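Local coordinates for malate Synthase (Haloferax volcanii, PDB 3OYZ), which catalyses the magnesium-dependent Claisen condensation of acetyl-CoA with glyoxylate, followed by hydrolysis to malate and CoA, in the glyoxylate cycle, at residues L183-V191 against C225-D233; D237-M245 against I256-A267. All coordinates share one frame; numbering follows the deposited sequence.

Contact 1 (L183-V191 against C225-D233); sequences LFLLVDGEV and CVAVDGPYD. With PYR (pyruvic acid), chain C; ACO (acetyl coenzyme *a), chain B.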
loop_
_atom_site.group_PDB
_atom_site.type_symbol
_atom_site.label_atom_id
_atom_site.label_comp_id
_atom_site.label_asym_id
_atom_site.label_seq_id
_atom_site.Cartn_x
_atom_site.Cartn_y
_atom_site.Cartn_z
ATOM N N LEU A 183 -16.965 -16.734 7.414
ATOM C CA LEU A 183 -16.382 -15.425 7.571
ATOM C C LEU A 183 -17.319 -14.312 7.110
ATOM O O LEU A 183 -17.910 -14.415 6.038
ATOM C CB LEU A 183 -15.075 -15.211 6.765
ATOM C CG LEU A 183 -13.907 -15.944 7.473
ATOM C CD1 LEU A 183 -12.654 -16.059 6.489
ATOM C CD2 LEU A 183 -13.421 -15.030 8.669
ATOM N N PHE A 184 -17.374 -13.269 7.940
ATOM C CA PHE A 184 -18.330 -12.157 7.753
ATOM C C PHE A 184 -17.536 -10.858 7.713
ATOM O O PHE A 184 -17.345 -10.327 6.631
ATOM C CB PHE A 184 -19.408 -12.170 8.861
ATOM C CG PHE A 184 -20.389 -11.012 8.768
ATOM C CD1 PHE A 184 -20.733 -10.473 7.534
ATOM C CD2 PHE A 184 -20.933 -10.441 9.931
ATOM C CE1 PHE A 184 -21.584 -9.342 7.392
ATOM C CE2 PHE A 184 -21.801 -9.311 9.820
ATOM C CZ PHE A 184 -22.118 -8.777 8.576
ATOM N N LEU A 185 -17.065 -10.336 8.833
ATOM C CA LEU A 185 -16.417 -9.032 8.740
ATOM C C LEU A 185 -14.894 -9.222 8.930
ATOM O O LEU A 185 -14.416 -10.071 9.739
ATOM C CB LEU A 185 -16.835 -8.072 9.887
ATOM C CG LEU A 185 -18.368 -7.929 10.027
ATOM C CD1 LEU A 185 -18.671 -7.137 11.291
ATOM C CD2 LEU A 185 -18.787 -7.069 8.847
ATOM N N LEU A 186 -14.175 -8.363 8.216
ATOM C CA LEU A 186 -12.735 -8.244 8.436
ATOM C C LEU A 186 -12.593 -6.855 8.999
ATOM O O LEU A 186 -12.874 -5.856 8.305
ATOM C CB LEU A 186 -11.973 -8.303 7.094
ATOM C CG LEU A 186 -12.295 -9.576 6.285
ATOM C CD1 LEU A 186 -11.484 -9.468 4.905
ATOM C CD2 LEU A 186 -11.998 -10.832 7.176
ATOM N N VAL A 187 -12.109 -6.778 10.238
ATOM C CA VAL A 187 -12.215 -5.487 10.920
ATOM C C VAL A 187 -10.843 -5.043 11.331
ATOM O O VAL A 187 -10.188 -5.791 11.997
ATOM C CB VAL A 187 -13.069 -5.599 12.237
ATOM C CG1 VAL A 187 -13.262 -4.250 12.900
ATOM C CG2 VAL A 187 -14.414 -6.243 11.952
ATOM N N ASP A 188 -10.362 -3.854 10.964
ATOM C CA ASP A 188 -9.046 -3.441 11.430
ATOM C C ASP A 188 -9.013 -3.129 12.923
ATOM O O ASP A 188 -9.964 -2.521 13.436
ATOM C CB ASP A 188 -8.576 -2.215 10.666
ATOM C CG ASP A 188 -8.201 -2.582 9.240
ATOM O OD1 ASP A 188 -7.833 -3.762 9.093
ATOM O OD2 ASP A 188 -8.335 -1.786 8.320
ATOM N N GLY A 189 -7.902 -3.490 13.562
ATOM C CA GLY A 189 -7.677 -3.126 14.938
ATOM C C GLY A 189 -6.432 -2.282 15.032
ATOM O O GLY A 189 -5.398 -2.780 15.406
ATOM N N GLU A 190 -6.550 -0.991 14.769
ATOM C CA GLU A 190 -5.373 -0.133 14.652
ATOM C C GLU A 190 -4.517 -0.065 15.908
ATOM O O GLU A 190 -3.313 0.175 15.791
ATOM C CB GLU A 190 -5.706 1.269 14.161
ATOM C CG GLU A 190 -5.758 1.450 12.642
ATOM C CD GLU A 190 -7.130 1.196 12.035
ATOM O OE1 GLU A 190 -7.923 0.555 12.750
ATOM O OE2 GLU A 190 -7.398 1.562 10.862
ATOM N N VAL A 191 -5.104 -0.327 17.072
ATOM C CA VAL A 191 -4.373 -0.092 18.320
ATOM C C VAL A 191 -3.388 -1.247 18.539
ATOM O O VAL A 191 -2.185 -1.019 18.648
ATOM C CB VAL A 191 -5.285 0.104 19.549
ATOM C CG1 VAL A 191 -4.383 0.565 20.682
ATOM C CG2 VAL A 191 -6.293 1.196 19.252
ATOM N N CYS A 225 -16.321 -10.712 1.897
ATOM C CA CYS A 225 -16.462 -10.337 3.322
ATOM C C CYS A 225 -16.805 -8.848 3.326
ATOM O O CYS A 225 -16.903 -8.264 2.240
ATOM C CB CYS A 225 -15.167 -10.629 4.106
ATOM S SG CYS A 225 -14.902 -12.380 4.264
ATOM N N VAL A 226 -16.963 -8.230 4.486
ATOM C CA VAL A 226 -17.241 -6.790 4.545
ATOM C C VAL A 226 -16.157 -6.158 5.392
ATOM O O VAL A 226 -15.948 -6.687 6.490
ATOM C CB VAL A 226 -18.594 -6.599 5.248
ATOM C CG1 VAL A 226 -18.897 -5.069 5.443
ATOM C CG2 VAL A 226 -19.606 -7.255 4.366
ATOM N N ALA A 227 -15.567 -5.039 4.950
ATOM C CA ALA A 227 -14.412 -4.408 5.602
ATOM C C ALA A 227 -14.952 -3.324 6.541
ATOM O O ALA A 227 -15.839 -2.588 6.117
ATOM C CB ALA A 227 -13.491 -3.719 4.568
ATOM N N VAL A 228 -14.442 -3.219 7.770
ATOM C CA VAL A 228 -14.814 -2.232 8.794
ATOM C C VAL A 228 -13.507 -1.682 9.347
ATOM O O VAL A 228 -12.588 -2.412 9.677
ATOM C CB VAL A 228 -15.601 -2.940 9.987
ATOM C CG1 VAL A 228 -15.970 -1.994 11.147
ATOM C CG2 VAL A 228 -16.842 -3.703 9.448
ATOM N N ASP A 229 -13.413 -0.375 9.550
ATOM C CA ASP A 229 -12.307 0.264 10.237
ATOM C C ASP A 229 -12.346 0.114 11.766
ATOM O O ASP A 229 -13.422 -0.157 12.369
ATOM C CB ASP A 229 -12.151 1.722 9.786
ATOM C CG ASP A 229 -10.741 2.267 10.074
ATOM O OD1 ASP A 229 -9.770 1.481 10.208
ATOM O OD2 ASP A 229 -10.575 3.494 10.176
ATOM N N GLY A 230 -11.186 0.388 12.373
ATOM C CA GLY A 230 -10.950 0.137 13.776
ATOM C C GLY A 230 -11.345 1.388 14.546
ATOM O O GLY A 230 -11.907 2.319 13.968
ATOM N N PRO A 231 -10.998 1.413 15.839
ATOM C CA PRO A 231 -11.582 2.446 16.703
ATOM C C PRO A 231 -10.943 3.825 16.541
ATOM O O PRO A 231 -9.751 3.983 16.246
ATOM C CB PRO A 231 -11.406 1.874 18.099
ATOM C CG PRO A 231 -10.222 0.973 17.948
ATOM C CD PRO A 231 -10.460 0.294 16.627
ATOM N N TYR A 232 -11.792 4.840 16.620
ATOM C CA TYR A 232 -11.309 6.209 16.533
ATOM C C TYR A 232 -11.336 6.712 17.986
ATOM O O TYR A 232 -12.425 7.046 18.507
ATOM C CB TYR A 232 -12.251 6.982 15.619
ATOM C CG TYR A 232 -11.727 8.378 15.391
ATOM C CD1 TYR A 232 -10.826 8.629 14.357
ATOM C CD2 TYR A 232 -12.138 9.450 16.212
ATOM C CE1 TYR A 232 -10.292 9.880 14.174
ATOM C CE2 TYR A 232 -11.647 10.747 16.015
ATOM C CZ TYR A 232 -10.741 10.937 14.972
ATOM O OH TYR A 232 -10.165 12.151 14.739
ATOM N N ASP A 233 -10.200 6.614 18.666
ATOM C CA ASP A 233 -10.243 6.657 20.141
ATOM C C ASP A 233 -10.286 8.084 20.708
ATOM O O ASP A 233 -10.492 8.231 21.902
ATOM C CB ASP A 233 -9.127 5.837 20.829
ATOM C CG ASP A 233 -7.717 6.112 20.244
ATOM O OD1 ASP A 233 -7.541 7.079 19.470
ATOM O OD2 ASP A 233 -6.757 5.344 20.521
HETATM C C PYR C . -7.556 -2.741 18.547
HETATM O O PYR C . -6.584 -3.470 18.942
HETATM O OXT PYR C . -7.396 -1.684 17.834
HETATM C CA PYR C . -8.841 -3.222 18.802
HETATM O O3 PYR C . -9.004 -4.362 19.412
HETATM C CB PYR C . -10.026 -2.478 18.308
HETATM N N1A ACO B . -21.688 0.675 25.534
HETATM C C2A ACO B . -22.801 0.915 26.255
HETATM N N3A ACO B . -23.005 2.111 26.833
HETATM C C4A ACO B . -22.115 3.134 26.754
HETATM C C5A ACO B . -20.886 2.900 25.965
HETATM C C6A ACO B . -20.684 1.566 25.368
HETATM N N6A ACO B . -19.518 1.378 24.694
HETATM N N7A ACO B . -20.152 4.019 26.015
HETATM C C8A ACO B . -20.834 4.899 26.787
HETATM N N9A ACO B . -22.013 4.398 27.180
HETATM C C1B ACO B . -22.998 5.152 28.020
HETATM C C2B ACO B . -22.213 5.960 29.045
HETATM O O2B ACO B . -21.948 5.133 30.177
HETATM C C3B ACO B . -23.128 7.134 29.328
HETATM O O3B ACO B . -24.108 6.562 30.200
HETATM P P3B ACO B . -25.048 7.381 31.277
HETATM O O7A ACO B . -26.350 7.387 30.491
HETATM O O8A ACO B . -24.278 8.679 31.404
HETATM O O9A ACO B . -25.047 6.581 32.561
HETATM C C4B ACO B . -23.740 7.396 27.962
HETATM O O4B ACO B . -23.746 6.134 27.280
HETATM C C5B ACO B . -22.895 8.362 27.140
HETATM O O5B ACO B . -21.527 8.051 27.411
HETATM P P1A ACO B . -20.324 9.018 26.973
HETATM O O1A ACO B . -20.268 10.321 27.704
HETATM O O2A ACO B . -20.492 9.156 25.488
HETATM O O3A ACO B . -18.918 8.301 27.240
HETATM P P2A ACO B . -18.304 8.139 28.712
HETATM O O4A ACO B . -19.540 7.711 29.434
HETATM O O5A ACO B . -17.344 9.291 28.927
HETATM O O6A ACO B . -17.286 6.872 28.654
HETATM C CBP ACO B . -15.782 5.229 27.609
HETATM C CCP ACO B . -16.241 6.690 27.685
HETATM C CDP ACO B . -15.257 4.751 28.961
HETATM C CEP ACO B . -14.619 5.184 26.626
HETATM C CAP ACO B . -16.913 4.274 27.209
HETATM O OAP ACO B . -17.529 4.899 26.092
HETATM C C9P ACO B . -16.447 2.896 26.785
HETATM O O9P ACO B . -16.018 2.103 27.630
HETATM N N8P ACO B . -16.502 2.625 25.470
HETATM C C7P ACO B . -16.083 1.313 24.994
HETATM C C6P ACO B . -14.561 1.107 25.018
HETATM C C5P ACO B . -14.321 -0.176 24.243
HETATM O O5P ACO B . -15.274 -0.780 23.754
HETATM N N4P ACO B . -13.045 -0.530 24.099
HETATM C C3P ACO B . -12.592 -1.695 23.358
HETATM C C2P ACO B . -12.824 -1.538 21.853
HETATM S S1P ACO B . -11.305 -0.763 21.383
HETATM C C ACO B . -10.089 -1.922 21.265
HETATM O O ACO B . -10.172 -3.034 21.749
HETATM C CH3 ACO B . -8.832 -1.503 20.566
#
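Leu-185 and Val-226 pair as parallel neighbours in the TIM barrel of this malate synthase. Strands 183-188 and 226-229 run side by side, and four backbone hydrogen bonds join them. Leu-186 and Asp-188 give their N-H groups to Val-226 and Val-228. Val-226 and Val-228 donate in return to Phe-184 and Leu-186.

The strands are the closely packed apolar part. CD2 of Leu-185 lies 3.6 Å from CB of Val-226, and the same methyl also touches CG2 of Val-228. CG of Leu-185 is anti to the carbonyl carbon (chi1 -53°), and its tip leans over to the other strand. On this same face CG1 of Val-187 meets CG1 of Val-228 at 3.9 Å. On the other face CG of Leu-186 rests on CB of Cys-225.

At the ligand end the contact turns polar. OE2 of Glu-190 sits 2.5 Å from OD1 of Asp-229, so one of the two acids probably holds a proton. Their carboxylates are turned 68° apart. Arg-244 bridges to both and would offset the charge. N of Gly-230 donates to OD1 of Asp-229 at 2.8 Å, from above the carboxylate plane. Val-191 N donates to OXT of pyruvate at 2.8 Å. The fit is looser where CG2 of Val-191 faces CG of Pro-231 at 4.1 Å, and both approach the acetyl methyl of acetyl-CoA. The residues that touch are all buried; the looser end borders the bound pyruvate and acetyl-CoA.

Strand 152-157 bonds to the far edge of strand 183-188. Helix 210-223 covers Asp-188 and Asp-229, and Trp-257 of strand 255-258 touches Val-187 and Pro-231.

Contact 2 (D237-M245 against I256-A267); sequences DVEGYRERM and IWSLTPGQVVEA. With ACO (acetyl coenzyme *a), chain B; PYR (pyruvic acid), chain C.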
loop_
_atom_site.group_PDB
_atom_site.type_symbol
_atom_site.label_atom_id
_atom_site.label_comp_id
_atom_site.label_asym_id
_atom_site.label_seq_id
_atom_site.Cartn_x
_atom_site.Cartn_y
_atom_site.Cartn_z
ATOM N N ASP A 237 -13.918 13.972 19.457
ATOM C CA ASP A 237 -13.579 14.688 18.223
ATOM C C ASP A 237 -14.583 14.287 17.143
ATOM O O ASP A 237 -14.361 13.369 16.331
ATOM C CB ASP A 237 -12.108 14.387 17.871
ATOM C CG ASP A 237 -11.602 15.143 16.661
ATOM O OD1 ASP A 237 -12.310 15.996 16.087
ATOM O OD2 ASP A 237 -10.442 14.880 16.283
ATOM N N VAL A 238 -15.712 14.993 17.120
ATOM C CA VAL A 238 -16.730 14.720 16.114
ATOM C C VAL A 238 -16.228 14.958 14.688
ATOM O O VAL A 238 -16.529 14.195 13.758
ATOM C CB VAL A 238 -18.026 15.564 16.374
ATOM C CG1 VAL A 238 -19.005 15.494 15.175
ATOM C CG2 VAL A 238 -18.673 15.099 17.669
ATOM N N GLU A 239 -15.491 16.044 14.497
ATOM C CA GLU A 239 -15.083 16.407 13.154
ATOM C C GLU A 239 -14.023 15.417 12.602
ATOM O O GLU A 239 -14.111 15.032 11.440
ATOM C CB GLU A 239 -14.563 17.853 13.127
ATOM C CG GLU A 239 -14.311 18.336 11.719
ATOM C CD GLU A 239 -15.561 18.236 10.816
ATOM O OE1 GLU A 239 -16.702 18.446 11.315
ATOM O OE2 GLU A 239 -15.388 17.936 9.603
ATOM N N GLY A 240 -13.052 15.038 13.431
ATOM C CA GLY A 240 -12.046 14.003 13.120
ATOM C C GLY A 240 -12.676 12.674 12.722
ATOM O O GLY A 240 -12.277 12.087 11.747
ATOM N N TYR A 241 -13.684 12.207 13.453
ATOM C CA TYR A 241 -14.366 10.958 13.163
ATOM C C TYR A 241 -15.011 11.088 11.798
ATOM O O TYR A 241 -14.871 10.168 10.968
ATOM C CB TYR A 241 -15.379 10.638 14.244
ATOM C CG TYR A 241 -15.979 9.238 14.331
ATOM C CD1 TYR A 241 -15.179 8.084 14.321
ATOM C CD2 TYR A 241 -17.360 9.095 14.504
ATOM C CE1 TYR A 241 -15.770 6.801 14.484
ATOM C CE2 TYR A 241 -17.962 7.860 14.661
ATOM C CZ TYR A 241 -17.158 6.722 14.665
ATOM O OH TYR A 241 -17.822 5.541 14.854
ATOM N N ARG A 242 -15.614 12.241 11.507
ATOM C CA ARG A 242 -16.227 12.389 10.192
ATOM C C ARG A 242 -15.224 12.354 9.054
ATOM O O ARG A 242 -15.496 11.729 8.031
ATOM C CB ARG A 242 -17.021 13.705 10.007
ATOM C CG ARG A 242 -18.325 13.764 10.764
ATOM C CD ARG A 242 -18.825 15.214 10.770
ATOM N NE ARG A 242 -20.058 15.196 11.536
ATOM C CZ ARG A 242 -20.716 16.276 11.931
ATOM N NH1 ARG A 242 -20.253 17.473 11.598
ATOM N NH2 ARG A 242 -21.840 16.138 12.631
ATOM N N GLU A 243 -14.118 13.070 9.195
ATOM C CA GLU A 243 -13.072 13.094 8.160
ATOM C C GLU A 243 -12.453 11.674 7.944
ATOM O O GLU A 243 -12.123 11.309 6.806
ATOM C CB GLU A 243 -11.938 14.011 8.645
ATOM C CG GLU A 243 -12.358 15.499 8.552
ATOM C CD GLU A 243 -11.300 16.448 9.118
ATOM O OE1 GLU A 243 -10.312 15.990 9.753
ATOM O OE2 GLU A 243 -11.480 17.678 8.955
ATOM N N ARG A 244 -12.266 10.919 9.032
ATOM C CA ARG A 244 -11.743 9.539 8.931
ATOM C C ARG A 244 -12.747 8.674 8.161
ATOM O O ARG A 244 -12.382 7.903 7.260
ATOM C CB ARG A 244 -11.489 8.972 10.329
ATOM C CG ARG A 244 -11.107 7.489 10.283
ATOM C CD ARG A 244 -9.832 7.360 9.335
ATOM N NE ARG A 244 -9.253 6.066 9.656
ATOM C CZ ARG A 244 -8.186 5.872 10.406
ATOM N NH1 ARG A 244 -7.432 6.895 10.863
ATOM N NH2 ARG A 244 -7.929 4.616 10.696
ATOM N N MET A 245 -14.033 8.795 8.470
ATOM C CA MET A 245 -15.040 7.986 7.750
ATOM C C MET A 245 -15.073 8.294 6.273
ATOM O O MET A 245 -15.163 7.382 5.455
ATOM C CB MET A 245 -16.440 8.159 8.346
ATOM C CG MET A 245 -16.482 7.476 9.722
ATOM S SD MET A 245 -18.235 7.653 10.326
ATOM C CE MET A 245 -18.256 9.349 10.926
ATOM N N ILE A 256 -17.375 1.389 10.307
ATOM C CA ILE A 256 -16.347 1.855 11.226
ATOM C C ILE A 256 -16.693 1.397 12.616
ATOM O O ILE A 256 -17.856 1.204 12.898
ATOM C CB ILE A 256 -16.039 3.396 11.163
ATOM C CG1 ILE A 256 -14.804 3.768 12.006
ATOM C CG2 ILE A 256 -17.347 4.202 11.585
ATOM C CD1 ILE A 256 -14.189 5.151 11.691
ATOM N N TRP A 257 -15.697 1.202 13.474
ATOM C CA TRP A 257 -15.950 0.825 14.861
ATOM C C TRP A 257 -16.536 2.090 15.566
ATOM O O TRP A 257 -16.157 3.207 15.225
ATOM C CB TRP A 257 -14.614 0.529 15.505
ATOM C CG TRP A 257 -14.564 -0.328 16.723
ATOM C CD1 TRP A 257 -15.097 -0.052 17.989
ATOM C CD2 TRP A 257 -13.838 -1.558 16.842
ATOM N NE1 TRP A 257 -14.810 -1.108 18.830
ATOM C CE2 TRP A 257 -14.026 -2.027 18.162
ATOM C CE3 TRP A 257 -13.091 -2.349 15.930
ATOM C CZ2 TRP A 257 -13.469 -3.232 18.604
ATOM C CZ3 TRP A 257 -12.572 -3.548 16.347
ATOM C CH2 TRP A 257 -12.737 -3.987 17.692
ATOM N N SER A 258 -17.464 1.883 16.495
ATOM C CA SER A 258 -18.034 2.964 17.323
ATOM C C SER A 258 -17.761 2.684 18.775
ATOM O O SER A 258 -17.884 1.536 19.178
ATOM C CB SER A 258 -19.537 3.024 17.082
ATOM O OG SER A 258 -19.643 3.707 15.873
ATOM N N LEU A 259 -17.292 3.663 19.552
ATOM C CA LEU A 259 -16.907 3.359 20.939
ATOM C C LEU A 259 -18.006 3.888 21.891
ATOM O O LEU A 259 -18.045 3.557 23.081
ATOM C CB LEU A 259 -15.547 3.983 21.305
ATOM C CG LEU A 259 -14.403 3.367 20.473
ATOM C CD1 LEU A 259 -13.139 4.099 20.753
ATOM C CD2 LEU A 259 -14.342 1.905 20.935
ATOM N N THR A 260 -18.829 4.797 21.377
ATOM C CA THR A 260 -19.823 5.462 22.241
ATOM C C THR A 260 -21.165 5.564 21.543
ATOM O O THR A 260 -21.249 5.543 20.306
ATOM C CB THR A 260 -19.382 6.908 22.628
ATOM O OG1 THR A 260 -19.406 7.756 21.471
ATOM C CG2 THR A 260 -17.999 6.975 23.254
ATOM N N PRO A 261 -22.247 5.851 22.321
ATOM C CA PRO A 261 -23.510 5.950 21.576
ATOM C C PRO A 261 -23.492 7.127 20.606
ATOM O O PRO A 261 -24.123 7.089 19.548
ATOM C CB PRO A 261 -24.569 6.110 22.700
ATOM C CG PRO A 261 -23.949 5.282 23.831
ATOM C CD PRO A 261 -22.452 5.661 23.779
ATOM N N GLY A 262 -22.742 8.169 20.937
ATOM C CA GLY A 262 -22.624 9.326 20.020
ATOM C C GLY A 262 -21.888 8.975 18.712
ATOM O O GLY A 262 -22.332 9.360 17.600
ATOM N N GLN A 263 -20.839 8.152 18.823
ATOM C CA GLN A 263 -20.198 7.646 17.580
ATOM C C GLN A 263 -21.141 6.794 16.732
ATOM O O GLN A 263 -21.204 6.949 15.502
ATOM C CB GLN A 263 -18.847 6.985 17.856
ATOM C CG GLN A 263 -17.750 7.980 18.206
ATOM C CD GLN A 263 -16.376 7.291 18.311
ATOM O OE1 GLN A 263 -16.344 6.099 18.540
ATOM N NE2 GLN A 263 -15.279 8.021 18.264
ATOM N N VAL A 264 -21.982 5.995 17.378
ATOM C CA VAL A 264 -22.961 5.228 16.628
ATOM C C VAL A 264 -23.813 6.107 15.697
ATOM O O VAL A 264 -24.010 5.865 14.481
ATOM C CB VAL A 264 -23.841 4.372 17.564
ATOM C CG1 VAL A 264 -24.881 3.677 16.724
ATOM C CG2 VAL A 264 -23.011 3.284 18.185
ATOM N N VAL A 265 -24.330 7.194 16.282
ATOM C CA VAL A 265 -25.224 8.051 15.500
ATOM C C VAL A 265 -24.424 8.650 14.364
ATOM O O VAL A 265 -24.878 8.654 13.239
ATOM C CB VAL A 265 -25.850 9.226 16.331
ATOM C CG1 VAL A 265 -26.651 10.164 15.373
ATOM C CG2 VAL A 265 -26.756 8.668 17.448
ATOM N N GLU A 266 -23.274 9.253 14.639
ATOM C CA GLU A 266 -22.477 9.853 13.544
ATOM C C GLU A 266 -22.132 8.853 12.420
ATOM O O GLU A 266 -22.323 9.087 11.222
ATOM C CB GLU A 266 -21.172 10.402 14.123
ATOM C CG GLU A 266 -21.385 11.688 14.916
ATOM C CD GLU A 266 -21.622 12.920 14.022
ATOM O OE1 GLU A 266 -21.125 12.973 12.875
ATOM O OE2 GLU A 266 -22.336 13.852 14.437
ATOM N N ALA A 267 -21.709 7.660 12.831
ATOM C CA ALA A 267 -21.242 6.691 11.847
ATOM C C ALA A 267 -22.434 6.100 11.110
ATOM O O ALA A 267 -22.293 5.671 9.975
ATOM C CB ALA A 267 -20.404 5.575 12.551
HETATM N N1A ACO B . -21.688 0.675 25.534
HETATM C C2A ACO B . -22.801 0.915 26.255
HETATM N N3A ACO B . -23.005 2.111 26.833
HETATM C C4A ACO B . -22.115 3.134 26.754
HETATM C C5A ACO B . -20.886 2.900 25.965
HETATM C C6A ACO B . -20.684 1.566 25.368
HETATM N N6A ACO B . -19.518 1.378 24.694
HETATM N N7A ACO B . -20.152 4.019 26.015
HETATM C C8A ACO B . -20.834 4.899 26.787
HETATM N N9A ACO B . -22.013 4.398 27.180
HETATM C C1B ACO B . -22.998 5.152 28.020
HETATM C C2B ACO B . -22.213 5.960 29.045
HETATM O O2B ACO B . -21.948 5.133 30.177
HETATM C C3B ACO B . -23.128 7.134 29.328
HETATM O O3B ACO B . -24.108 6.562 30.200
HETATM P P3B ACO B . -25.048 7.381 31.277
HETATM O O7A ACO B . -26.350 7.387 30.491
HETATM O O8A ACO B . -24.278 8.679 31.404
HETATM O O9A ACO B . -25.047 6.581 32.561
HETATM C C4B ACO B . -23.740 7.396 27.962
HETATM O O4B ACO B . -23.746 6.134 27.280
HETATM C C5B ACO B . -22.895 8.362 27.140
HETATM O O5B ACO B . -21.527 8.051 27.411
HETATM P P1A ACO B . -20.324 9.018 26.973
HETATM O O1A ACO B . -20.268 10.321 27.704
HETATM O O2A ACO B . -20.492 9.156 25.488
HETATM O O3A ACO B . -18.918 8.301 27.240
HETATM P P2A ACO B . -18.304 8.139 28.712
HETATM O O4A ACO B . -19.540 7.711 29.434
HETATM O O5A ACO B . -17.344 9.291 28.927
HETATM O O6A ACO B . -17.286 6.872 28.654
HETATM C CBP ACO B . -15.782 5.229 27.609
HETATM C CCP ACO B . -16.241 6.690 27.685
HETATM C CDP ACO B . -15.257 4.751 28.961
HETATM C CEP ACO B . -14.619 5.184 26.626
HETATM C CAP ACO B . -16.913 4.274 27.209
HETATM O OAP ACO B . -17.529 4.899 26.092
HETATM C C9P ACO B . -16.447 2.896 26.785
HETATM O O9P ACO B . -16.018 2.103 27.630
HETATM N N8P ACO B . -16.502 2.625 25.470
HETATM C C7P ACO B . -16.083 1.313 24.994
HETATM C C6P ACO B . -14.561 1.107 25.018
HETATM C C5P ACO B . -14.321 -0.176 24.243
HETATM O O5P ACO B . -15.274 -0.780 23.754
HETATM N N4P ACO B . -13.045 -0.530 24.099
HETATM C C3P ACO B . -12.592 -1.695 23.358
HETATM C C2P ACO B . -12.824 -1.538 21.853
HETATM S S1P ACO B . -11.305 -0.763 21.383
HETATM C C ACO B . -10.089 -1.922 21.265
HETATM O O ACO B . -10.172 -3.034 21.749
HETATM C CH3 ACO B . -8.832 -1.503 20.566
HETATM C C PYR C . -7.556 -2.741 18.547
HETATM O O PYR C . -6.584 -3.470 18.942
HETATM O OXT PYR C . -7.396 -1.684 17.834
HETATM C CA PYR C . -8.841 -3.222 18.802
HETATM O O3 PYR C . -9.004 -4.362 19.412
HETATM C CB PYR C . -10.026 -2.478 18.308
HETATM O O HOH W 1 -15.670 11.056 17.665
#
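Tyr-241 of helix 238-249 packs against Ile-256 of strand 255-258 and Gln-263 of helix 261-269. Helix 238-249 is the crossover of a beta-alpha-beta unit in the TIM barrel, between strands 226-229 and 255-258. The two helical segments cross at -42°, with axes 10.6 Å apart.

CG of Tyr-241 is anti to its own N (chi1 -166°), which sends the ring across to the second segment. The amide of Gln-263 stacks on one ring face, the planes only 9° apart. CG of Gln-263 makes a CH-pi contact there, 3.9 Å from the ring centroid. CD1 of Ile-256 comes to CE1 of Tyr-241 at 3.6 Å, the two side chains sliding past each other in opposite directions. The hydroxyl gives its proton to Trp-257 O and accepts one from Ser-258 OG. A phenylalanine in place of Tyr-241 would probably keep the stack but leave Trp-257 O and Ser-258 OG without their hydroxyl partner.

Met-245 crosses Ile-256 at about a right angle, and its SD lies 3.7 Å from CB of Ala-267. Gln-263 is itself held: its OE1 accepts from Leu-259 N, in the carbonyl plane. Leu-259 O takes N8P and N6A of acetyl-CoA, so this turn joins the helix packing to the acetyl-CoA site. The indole of Trp-257 leads away from the helix and lays one face against CB of pyruvate.

On the exposed side Arg-242, extended from CG to NE, grips Glu-266 side-on with two nitrogens. Glu-266 bends at chi2 to meet it. NE of Arg-242 lies 2.8 Å from OE1 of Glu-266, and NH2 of Arg-242 lies 3.0 Å from OE2.

Overall arrangement
Contact 1 is core; contact 2, its centre about 14 Å away, is largely buried too but reaches the surface at Arg-242. Contact 1 joins two adjacent barrel strands, so backbone bonds and aliphatic side chains carry it, with a buried acid pair at the ligand end. Contact 2 joins the next helix to the following strand and helix. There side chains do the work, from a buried tyrosine to a salt bridge near the surface. The two meet in the same beta-alpha-beta unit, since strand 226-229 leads into helix 238-249 and lies next to strand 255-258. Tyr-232 of contact 1 packs on Tyr-241 of contact 2. Both reach pyruvate and acetyl-CoA, contact 1 near the reacting groups and contact 2 also further along acetyl-CoA.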